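Local coordinates for histidyl-trna synthetase (Thermus thermophilus, PDB 1ADJ) that catalyses the ATP-dependent attachment of L-histidine to its cognate tRNA(His), releasing AMP and diphosphate, and works as a class II synthetase homodimer, at the interface of chains A and B. Coordinates in Å, arbitrary orientation; residue numbers count along the deposited sequence, not the author numbering. Chains: chain A/B, Histidyl-trna synthetase.

The interface of chains A and B. Residues chain A 242-243, 246-247; chain B 343, 346, 409.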
loop_
_atom_site.group_PDB
_atom_site.type_symbol
_atom_site.label_atom_id
_atom_site.label_comp_id
_atom_site.label_asym_id
_atom_site.label_seq_id
_atom_site.Cartn_x
_atom_site.Cartn_y
_atom_site.Cartn_z
ATOM N N ARG A 242 11.990 -31.435 -14.675
ATOM C CA ARG A 242 12.312 -32.537 -13.788
ATOM C C ARG A 242 11.786 -32.206 -12.399
ATOM O O ARG A 242 11.074 -33.011 -11.791
ATOM C CB ARG A 242 13.825 -32.739 -13.731
ATOM C CG ARG A 242 14.234 -34.155 -13.459
ATOM C CD ARG A 242 15.729 -34.273 -13.280
ATOM N NE ARG A 242 16.134 -34.246 -11.878
ATOM C CZ ARG A 242 17.132 -33.511 -11.397
ATOM N NH1 ARG A 242 17.835 -32.721 -12.198
ATOM N NH2 ARG A 242 17.458 -33.602 -10.117
ATOM N N HIS A 243 12.094 -30.995 -11.934
ATOM C CA HIS A 243 11.675 -30.527 -10.610
ATOM C C HIS A 243 10.168 -30.407 -10.464
ATOM O O HIS A 243 9.609 -30.842 -9.457
ATOM C CB HIS A 243 12.321 -29.184 -10.277
ATOM C CG HIS A 243 13.819 -29.218 -10.251
ATOM N ND1 HIS A 243 14.534 -30.296 -9.773
ATOM C CD2 HIS A 243 14.737 -28.307 -10.653
ATOM C CE1 HIS A 243 15.827 -30.048 -9.883
ATOM N NE2 HIS A 243 15.977 -28.849 -10.415
ATOM N N ARG A 246 8.511 -33.818 -10.272
ATOM C CA ARG A 246 8.779 -34.384 -8.957
ATOM C C ARG A 246 7.861 -33.757 -7.911
ATOM O O ARG A 246 7.361 -34.448 -7.021
ATOM C CB ARG A 246 10.252 -34.185 -8.579
ATOM C CG ARG A 246 10.588 -34.536 -7.142
ATOM C CD ARG A 246 10.277 -35.974 -6.800
ATOM N NE ARG A 246 10.289 -36.166 -5.354
ATOM C CZ ARG A 246 11.383 -36.397 -4.631
ATOM N NH1 ARG A 246 12.574 -36.481 -5.214
ATOM N NH2 ARG A 246 11.291 -36.501 -3.309
ATOM N N LEU A 247 7.637 -32.452 -8.024
ATOM C CA LEU A 247 6.766 -31.745 -7.092
ATOM C C LEU A 247 5.300 -31.923 -7.485
ATOM O O LEU A 247 4.412 -31.353 -6.864
ATOM C CB LEU A 247 7.133 -30.256 -7.022
ATOM C CG LEU A 247 8.506 -29.939 -6.419
ATOM C CD1 LEU A 247 8.842 -28.489 -6.645
ATOM C CD2 LEU A 247 8.543 -30.277 -4.950
ATOM N N GLU B 343 16.956 -32.606 -3.487
ATOM C CA GLU B 343 16.202 -33.259 -2.425
ATOM C C GLU B 343 15.898 -32.280 -1.306
ATOM O O GLU B 343 14.811 -32.315 -0.738
ATOM C CB GLU B 343 16.951 -34.476 -1.895
ATOM C CG GLU B 343 17.042 -35.613 -2.906
ATOM C CD GLU B 343 15.674 -36.111 -3.382
ATOM O OE1 GLU B 343 14.781 -36.351 -2.540
ATOM O OE2 GLU B 343 15.495 -36.275 -4.609
ATOM N N TYR B 346 13.036 -30.218 -2.409
ATOM C CA TYR B 346 11.791 -30.976 -2.282
ATOM C C TYR B 346 11.322 -31.046 -0.830
ATOM O O TYR B 346 10.136 -30.877 -0.540
ATOM C CB TYR B 346 11.967 -32.398 -2.807
ATOM C CG TYR B 346 12.416 -32.491 -4.244
ATOM C CD1 TYR B 346 11.993 -31.564 -5.195
ATOM C CD2 TYR B 346 13.272 -33.511 -4.656
ATOM C CE1 TYR B 346 12.413 -31.654 -6.521
ATOM C CE2 TYR B 346 13.695 -33.607 -5.972
ATOM C CZ TYR B 346 13.263 -32.675 -6.899
ATOM O OH TYR B 346 13.690 -32.759 -8.204
ATOM N N ARG B 409 11.934 -38.273 7.336
ATOM C CA ARG B 409 11.344 -37.097 6.708
ATOM C C ARG B 409 9.951 -36.739 7.240
ATOM O O ARG B 409 9.644 -35.567 7.432
ATOM C CB ARG B 409 11.278 -37.293 5.191
ATOM C CG ARG B 409 12.587 -37.079 4.451
ATOM C CD ARG B 409 12.395 -37.352 2.971
ATOM N NE ARG B 409 13.267 -36.525 2.141
ATOM C CZ ARG B 409 12.834 -35.754 1.143
ATOM N NH1 ARG B 409 11.537 -35.705 0.850
ATOM N NH2 ARG B 409 13.691 -35.013 0.446
#
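A:His243, A:Arg246 and B:Tyr346 meet in a small helix-to-helix patch of the homodimer interface, where the anticodon-binding domain of one subunit docks against the catalytic region of the other. The end of helix 231-246 of chain A, with A:Leu247 just after it, faces helix 338-351 of chain B; B:Arg409 comes from a loop. B:Tyr346 reaches across and is gripped at its tip and on one face. A:His243 ND1 donates to the phenol OH of B:Tyr346 at 3.0 Å. This bond is fairly straight, 164° at the hydrogen, and lies in the imidazole plane. A:Arg246 lies over the ring of B:Tyr346, with its CG 3.4 Å from the ring centroid in a CH-pi contact. Its CG is anti to the backbone N (chi1 171°), and a bend at chi2 brings the guanidinium out over the CD2 rim of the ring, its plane tilted about 46° to it. There NH1 forms a salt bridge with the carboxylate OE2 of B:Glu343 at 3.0 Å, on the syn side. Within chain B, B:Arg409 NH2 pairs with B:Glu343 OE1 at 3.4 Å, so the carboxylate probably eases the repulsion between the two arginines. A:Leu247 CD2 packs on B:Tyr346 CD1 at 3.7 Å. An alanine in place of B:Tyr346 would probably leave A:His243 ND1 without its acceptor and the A:Arg246 chain without the face it rests on. The patch and its symmetry twin thus help hold each anticodon-binding domain against the partner subunit.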